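PDB 2R5X: hypothetical conserved protein from Geobacillus kaustophilus, which is of unknown function but is a small alpha/beta protein of the YugN-like family, with two helices packed on a curled antiparallel sheet. Local coordinates for residues Ile23-Phe29 with Gln111-Leu116; Glu50-Arg56 with Ile79-Tyr85. The protein carries 1 engineered substitution. All blocks are in the same frame, centred on the assembly; numbering follows the deposited sequence. Where two conformers were deposited one is given.

Contact 1 of 2, residues Ile23-Phe29 with Gln111-Leu116; sequences IMERLGF and QVKSEL
Leu27 and Val112 meet where the C-terminal end of helix 17-26 packs against the last turns of helix 99-117, a helix-helix contact beside the Schellman motif that ends helix 17-26. The apolar part gathers around Val112. Leu27 CD1 lies 3.7 Å from Val112 CG2, and the same valine is approached by Met24 through its terminal methyl, CE standing 3.7 Å from Val112 CG1. The methionine chain gets there by bending at both chi2 (-70°) and chi3. Phe29 reaches the same CG2 with its ring atom CE2, the two side chains crossing at about a right angle, while Met24 SD sits over one face of that ring toward its rim. Further along, Ile23 CD1 packs 3.8 Å from Leu116 CD2, and Ile23 CG2 rests against Glu115 CB. Tyr42 on strand 39-48 and Leu10 add to the cover around Met24 and Val112.

Polar contacts lie at the outer margin. Arg26 NH2 approaches Glu115 OE1 at the edge of the guanidinium, with the two planes 86° apart; the hydrogen bond is weak and the arginine has two deposited conformers, so the exact geometry of this salt bridge is doubtful. Glu115 has a second cationic partner, Lys118, at OE2.

Backbone bonds end the first helix: Phe29 N donates to Met24 O at 2.9 Å and Gly28 N, more weakly, to Glu25 O. Gly28 takes the positive phi (90°) of the C-prime position, and after the turn the Phe29 side chain points toward helix 99-117 and Val112. Beside this turn, the Gln111 side chain runs antiparallel to that of Leu27, its amide NE2 3.3 Å from Leu27 CD2.

Contact 2 of 2, residues Glu50-Arg56 with Ile79-Tyr85; sequences EGTYYLR and IMGKHYY. Engineered in segment 79-85: Met80 (natural residue Leu).
Strands 51-61 and 71-84 form an antiparallel hairpin, and residues 50-56 and 79-85 pair along its open end. Thr52 with His83, Tyr54 with Gly81 and Arg56 with Ile79 are the hydrogen-bonded pairs. Thr52 N donates to His83 O at 2.8 Å, and Thr52 O accepts His83 N in return; the bond from Tyr54 N to Gly81 O is nearly straight, but its donor stands 35° out of the carbonyl plane.

On the sheet face that carries Tyr54, Gly81 CA lies over one face of the tyrosine ring, 3.7 Å from its centroid, in a CH-pi contact. A chi1 of 54°, with CG between backbone N and carbonyl carbon, folds the ring over the partner strand.

On the opposite face, the extended Lys82 chain runs beside Tyr53, its CG 3.6 Å from Tyr53 CE1, and Lys82 NZ donates to Tyr84 OH at 2.8 Å and to His96 O. The engineered Met80 places SD obliquely to the Tyr53 ring, a Met-aromatic contact. Backbone bonds thus set the register; the Tyr53 ring covers the Lys82 methylenes while the ammonium goes to polar partners, and the Arg56 guanidinium has Tyr54 CE1 over one face and Asp43 bridged to NH2.

Overall arrangement
Contact 1 joins two helices and contact 2 two strands of the sheet they pack on, and helix 99-117 links the two. Its later turns belong to contact 1, whereas its earlier ones carry Leu101, Val102 and Cys105, which touch Tyr53 or Met80 of contact 2. The centres lie about 19 Å apart, yet they meet where Phe29 CE1 is 3.5 Å from Leu55 O. Contact 1 is held mainly by apolar side chains, most of them buried, with one salt bridge at its solvent side; contact 2 relies on backbone hydrogen bonds, its Tyr53, Leu55 and Met80 face being buried and its far end, at Tyr84 and Tyr85, exposed.

Contact 1 of 2, residues Ile23-Phe29 with Gln111-Leu116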
loop_
_atom_site.group_PDB
_atom_site.type_symbol
_atom_site.label_atom_id
_atom_site.label_comp_id
_atom_site.label_asym_id
_atom_site.label_seq_id
_atom_site.Cartn_x
_atom_site.Cartn_y
_atom_site.Cartn_z
ATOM N N ILE A 23 4.590 -5.235 -8.705
ATOM C CA ILE A 23 5.438 -4.710 -7.633
ATOM C C ILE A 23 4.904 -5.092 -6.246
ATOM O O ILE A 23 5.658 -5.597 -5.414
ATOM C CB ILE A 23 5.642 -3.173 -7.772
ATOM C CG1 ILE A 23 6.587 -2.882 -8.938
ATOM C CG2 ILE A 23 6.206 -2.556 -6.479
ATOM C CD1 ILE A 23 6.593 -1.453 -9.402
ATOM N N MET A 24 3.603 -4.892 -6.026
ATOM C CA MET A 24 2.956 -5.182 -4.732
ATOM C C MET A 24 3.021 -6.637 -4.310
ATOM O O MET A 24 3.327 -6.935 -3.147
ATOM C CB MET A 24 1.493 -4.746 -4.762
ATOM C CG MET A 24 1.277 -3.257 -4.885
ATOM S SD MET A 24 1.720 -2.324 -3.422
ATOM C CE MET A 24 3.156 -1.599 -4.077
ATOM N N GLU A 25 2.724 -7.536 -5.248
ATOM C CA GLU A 25 2.774 -8.979 -4.980
ATOM C C GLU A 25 4.184 -9.431 -4.588
ATOM O O GLU A 25 4.355 -10.266 -3.698
ATOM C CB GLU A 25 2.290 -9.784 -6.189
ATOM C CG GLU A 25 1.903 -11.220 -5.847
ATOM C CD GLU A 25 2.421 -12.235 -6.849
ATOM O OE1 GLU A 25 2.249 -12.024 -8.070
ATOM O OE2 GLU A 25 2.997 -13.256 -6.413
ATOM N N ARG A 26 5.173 -8.851 -5.239
ATOM C CA ARG A 26 6.577 -9.103 -4.991
ATOM C C ARG A 26 6.989 -8.668 -3.617
ATOM O O ARG A 26 7.810 -9.261 -2.992
ATOM C CB ARG A 26 7.399 -8.309 -5.985
ATOM C CG ARG A 26 8.387 -9.062 -6.709
ATOM C CD ARG A 26 8.646 -8.446 -8.039
ATOM N NE ARG A 26 9.381 -7.193 -7.984
ATOM C CZ ARG A 26 9.217 -6.252 -8.882
ATOM N NH1 ARG A 26 8.368 -6.448 -9.847
ATOM N NH2 ARG A 26 9.864 -5.135 -8.811
ATOM N N LEU A 27 6.410 -7.583 -3.164
ATOM C CA LEU A 27 6.776 -7.012 -1.871
ATOM C C LEU A 27 5.885 -7.467 -0.725
ATOM O O LEU A 27 5.905 -6.876 0.354
ATOM C CB LEU A 27 6.853 -5.488 -1.950
ATOM C CG LEU A 27 7.840 -4.969 -3.011
ATOM C CD1 LEU A 27 7.799 -3.462 -3.086
ATOM C CD2 LEU A 27 9.251 -5.446 -2.755
ATOM N N GLY A 28 5.122 -8.530 -0.958
ATOM C CA GLY A 28 4.351 -9.178 0.105
ATOM C C GLY A 28 2.940 -8.657 0.332
ATOM O O GLY A 28 2.305 -9.014 1.324
ATOM N N PHE A 29 2.442 -7.833 -0.585
ATOM C CA PHE A 29 1.092 -7.273 -0.467
ATOM C C PHE A 29 0.085 -8.180 -1.159
ATOM O O PHE A 29 0.397 -8.805 -2.173
ATOM C CB PHE A 29 1.007 -5.876 -1.099
ATOM C CG PHE A 29 1.749 -4.807 -0.348
ATOM C CD1 PHE A 29 1.067 -3.927 0.495
ATOM C CD2 PHE A 29 3.123 -4.653 -0.506
ATOM C CE1 PHE A 29 1.745 -2.937 1.186
ATOM C CE2 PHE A 29 3.811 -3.662 0.177
ATOM C CZ PHE A 29 3.130 -2.800 1.024
ATOM N N GLN A 111 11.111 0.460 -0.440
ATOM C CA GLN A 111 11.302 -0.418 -1.580
ATOM C C GLN A 111 10.138 -0.363 -2.567
ATOM O O GLN A 111 10.341 -0.600 -3.749
ATOM C CB GLN A 111 11.690 -1.848 -1.172
ATOM C CG GLN A 111 10.632 -2.669 -0.465
ATOM C CD GLN A 111 11.197 -3.937 0.155
ATOM O OE1 GLN A 111 11.108 -4.147 1.368
ATOM N NE2 GLN A 111 11.785 -4.785 -0.675
ATOM N N VAL A 112 8.939 -0.024 -2.096
ATOM C CA VAL A 112 7.836 0.302 -3.010
ATOM C C VAL A 112 8.272 1.476 -3.896
ATOM O O VAL A 112 8.210 1.391 -5.118
ATOM C CB VAL A 112 6.507 0.631 -2.259
ATOM C CG1 VAL A 112 5.477 1.214 -3.207
ATOM C CG2 VAL A 112 5.942 -0.606 -1.586
ATOM N N LYS A 113 8.747 2.547 -3.262
ATOM C CA LYS A 113 9.193 3.748 -3.965
ATOM C C LYS A 113 10.346 3.480 -4.949
ATOM O O LYS A 113 10.305 3.956 -6.084
ATOM C CB LYS A 113 9.559 4.846 -2.957
ATOM C CG LYS A 113 10.067 6.155 -3.563
ATOM C CD LYS A 113 8.995 6.892 -4.346
ATOM C CE LYS A 113 9.595 8.089 -5.070
ATOM N NZ LYS A 113 8.560 8.979 -5.662
ATOM N N SER A 114 11.338 2.702 -4.507
ATOM C CA SER A 114 12.501 2.328 -5.323
ATOM C C SER A 114 12.103 1.543 -6.568
ATOM O O SER A 114 12.629 1.781 -7.654
ATOM C CB SER A 114 13.496 1.509 -4.490
ATOM O OG SER A 114 14.609 1.088 -5.262
ATOM N N GLU A 115 11.175 0.598 -6.398
ATOM C CA GLU A 115 10.660 -0.191 -7.523
ATOM C C GLU A 115 9.870 0.654 -8.527
ATOM O O GLU A 115 9.934 0.400 -9.729
ATOM C CB GLU A 115 9.809 -1.380 -7.053
ATOM C CG GLU A 115 10.586 -2.509 -6.363
ATOM C CD GLU A 115 11.824 -2.952 -7.133
ATOM O OE1 GLU A 115 11.682 -3.515 -8.240
ATOM O OE2 GLU A 115 12.941 -2.736 -6.619
ATOM N N LEU A 116 9.138 1.655 -8.037
ATOM C CA LEU A 116 8.375 2.538 -8.919
ATOM C C LEU A 116 9.288 3.497 -9.687
ATOM O O LEU A 116 9.015 3.823 -10.840
ATOM C CB LEU A 116 7.295 3.310 -8.146
ATOM C CG LEU A 116 6.107 2.527 -7.555
ATOM C CD1 LEU A 116 5.329 3.424 -6.624
ATOM C CD2 LEU A 116 5.180 1.959 -8.619
#

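Contact 2 of 2, residues Glu50-Arg56 with Ile79-Tyr85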
loop_
_atom_site.group_PDB
_atom_site.type_symbol
_atom_site.label_atom_id
_atom_site.label_comp_id
_atom_site.label_asym_id
_atom_site.label_seq_id
_atom_site.Cartn_x
_atom_site.Cartn_y
_atom_site.Cartn_z
ATOM N N GLU A 50 -1.443 -9.903 19.761
ATOM C CA GLU A 50 -2.647 -9.130 20.047
ATOM C C GLU A 50 -3.578 -9.024 18.846
ATOM O O GLU A 50 -4.742 -8.652 18.996
ATOM C CB GLU A 50 -2.312 -7.733 20.599
ATOM C CG GLU A 50 -1.093 -7.046 19.990
ATOM C CD GLU A 50 0.207 -7.420 20.694
ATOM O OE1 GLU A 50 1.086 -8.019 20.041
ATOM O OE2 GLU A 50 0.343 -7.133 21.904
ATOM N N GLY A 51 -3.070 -9.361 17.661
ATOM C CA GLY A 51 -3.902 -9.363 16.462
ATOM C C GLY A 51 -3.143 -9.177 15.170
ATOM O O GLY A 51 -2.163 -9.868 14.919
ATOM N N THR A 52 -3.612 -8.244 14.349
ATOM C CA THR A 52 -3.050 -8.015 13.024
ATOM C C THR A 52 -2.815 -6.533 12.804
ATOM O O THR A 52 -3.723 -5.715 12.968
ATOM C CB THR A 52 -3.985 -8.547 11.906
ATOM O OG1 THR A 52 -4.141 -9.961 12.043
ATOM C CG2 THR A 52 -3.426 -8.252 10.520
ATOM N N TYR A 53 -1.578 -6.197 12.466
ATOM C CA TYR A 53 -1.267 -4.905 11.889
ATOM C C TYR A 53 -1.213 -5.088 10.394
ATOM O O TYR A 53 -0.763 -6.131 9.904
ATOM C CB TYR A 53 0.079 -4.395 12.394
ATOM C CG TYR A 53 0.075 -4.022 13.852
ATOM C CD1 TYR A 53 -0.306 -2.742 14.263
ATOM C CD2 TYR A 53 0.455 -4.946 14.825
ATOM C CE1 TYR A 53 -0.305 -2.395 15.608
ATOM C CE2 TYR A 53 0.460 -4.609 16.171
ATOM C CZ TYR A 53 0.074 -3.338 16.558
ATOM O OH TYR A 53 0.081 -3.011 17.897
ATOM N N TYR A 54 -1.678 -4.084 9.662
ATOM C CA TYR A 54 -1.628 -4.152 8.211
ATOM C C TYR A 54 -1.132 -2.849 7.589
ATOM O O TYR A 54 -1.619 -1.765 7.904
ATOM C CB TYR A 54 -2.966 -4.621 7.605
ATOM C CG TYR A 54 -4.187 -3.820 8.017
ATOM C CD1 TYR A 54 -4.640 -2.752 7.235
ATOM C CD2 TYR A 54 -4.905 -4.145 9.170
ATOM C CE1 TYR A 54 -5.765 -2.021 7.603
ATOM C CE2 TYR A 54 -6.033 -3.415 9.551
ATOM C CZ TYR A 54 -6.458 -2.362 8.758
ATOM O OH TYR A 54 -7.570 -1.644 9.125
ATOM N N LEU A 55 -0.133 -2.974 6.723
ATOM C CA LEU A 55 0.389 -1.838 5.979
ATOM C C LEU A 55 -0.450 -1.693 4.718
ATOM O O LEU A 55 -0.448 -2.572 3.866
ATOM C CB LEU A 55 1.868 -2.062 5.632
ATOM C CG LEU A 55 2.615 -1.025 4.785
ATOM C CD1 LEU A 55 2.524 0.381 5.388
ATOM C CD2 LEU A 55 4.064 -1.445 4.603
ATOM N N ARG A 56 -1.159 -0.575 4.602
ATOM C CA ARG A 56 -2.106 -0.390 3.510
ATOM C C ARG A 56 -1.634 0.654 2.511
ATOM O O ARG A 56 -1.402 1.807 2.873
ATOM C CB ARG A 56 -3.486 -0.011 4.065
ATOM C CG ARG A 56 -4.531 0.320 3.003
ATOM C CD ARG A 56 -5.957 0.167 3.542
ATOM N NE ARG A 56 -6.312 -1.233 3.784
ATOM C CZ ARG A 56 -7.550 -1.683 3.977
ATOM N NH1 ARG A 56 -8.584 -0.851 3.951
ATOM N NH2 ARG A 56 -7.760 -2.972 4.187
ATOM N N ILE A 79 -0.991 3.966 4.983
ATOM C CA ILE A 79 -1.380 3.909 6.389
ATOM C C ILE A 79 -1.024 2.569 7.026
ATOM O O ILE A 79 -0.772 1.591 6.315
ATOM C CB ILE A 79 -2.899 4.218 6.619
ATOM C CG1 ILE A 79 -3.802 3.174 5.951
ATOM C CG2 ILE A 79 -3.254 5.618 6.138
ATOM C CD1 ILE A 79 -5.069 2.875 6.730
ATOM N N MET A 80 -0.974 2.541 8.359
ATOM C CA MET A 80 -0.925 1.281 9.102
ATOM C C MET A 80 -2.175 1.143 9.955
ATOM O O MET A 80 -2.395 1.927 10.885
ATOM C CB MET A 80 0.325 1.163 9.984
ATOM C CG MET A 80 0.746 -0.286 10.237
ATOM S SD MET A 80 1.963 -0.577 11.540
ATOM C CE MET A 80 3.163 0.692 11.315
ATOM N N GLY A 81 -2.992 0.151 9.626
ATOM C CA GLY A 81 -4.168 -0.173 10.427
ATOM C C GLY A 81 -3.878 -1.224 11.482
ATOM O O GLY A 81 -2.877 -1.940 11.409
ATOM N N LYS A 82 -4.773 -1.317 12.458
ATOM C CA LYS A 82 -4.611 -2.213 13.585
ATOM C C LYS A 82 -5.931 -2.922 13.884
ATOM O O LYS A 82 -6.969 -2.276 14.040
ATOM C CB LYS A 82 -4.170 -1.410 14.805
ATOM C CG LYS A 82 -3.912 -2.226 16.050
ATOM C CD LYS A 82 -3.707 -1.308 17.243
ATOM C CE LYS A 82 -2.839 -1.969 18.288
ATOM N NZ LYS A 82 -2.590 -1.068 19.443
ATOM N N HIS A 83 -5.877 -4.248 13.963
ATOM C CA HIS A 83 -7.037 -5.060 14.342
ATOM C C HIS A 83 -6.727 -6.012 15.505
ATOM O O HIS A 83 -5.890 -6.909 15.377
ATOM C CB HIS A 83 -7.539 -5.845 13.128
ATOM C CG HIS A 83 -8.656 -6.788 13.436
ATOM N ND1 HIS A 83 -9.962 -6.371 13.581
ATOM C CD2 HIS A 83 -8.664 -8.130 13.620
ATOM C CE1 HIS A 83 -10.724 -7.416 13.851
ATOM N NE2 HIS A 83 -9.962 -8.495 13.878
ATOM N N TYR A 84 -7.423 -5.824 16.624
ATOM C CA TYR A 84 -7.244 -6.661 17.821
ATOM C C TYR A 84 -7.981 -8.001 17.729
ATOM O O TYR A 84 -9.202 -8.035 17.518
ATOM C CB TYR A 84 -7.733 -5.937 19.086
ATOM C CG TYR A 84 -7.037 -4.635 19.432
ATOM C CD1 TYR A 84 -5.893 -4.619 20.233
ATOM C CD2 TYR A 84 -7.548 -3.414 18.989
ATOM C CE1 TYR A 84 -5.265 -3.418 20.563
ATOM C CE2 TYR A 84 -6.930 -2.213 19.309
ATOM C CZ TYR A 84 -5.794 -2.219 20.096
ATOM O OH TYR A 84 -5.193 -1.021 20.407
ATOM N N TYR A 85 -7.228 -9.090 17.900
ATOM C CA TYR A 85 -7.772 -10.450 18.037
ATOM C C TYR A 85 -6.791 -11.360 18.803
ATOM O O TYR A 85 -5.619 -11.450 18.436
ATOM C CB TYR A 85 -8.107 -11.075 16.670
ATOM C CG TYR A 85 -8.752 -12.440 16.794
ATOM C CD1 TYR A 85 -10.084 -12.570 17.192
ATOM C CD2 TYR A 85 -8.028 -13.602 16.537
ATOM C CE1 TYR A 85 -10.675 -13.825 17.326
ATOM C CE2 TYR A 85 -8.616 -14.859 16.661
ATOM C CZ TYR A 85 -9.937 -14.962 17.052
ATOM O OH TYR A 85 -10.517 -16.202 17.175
#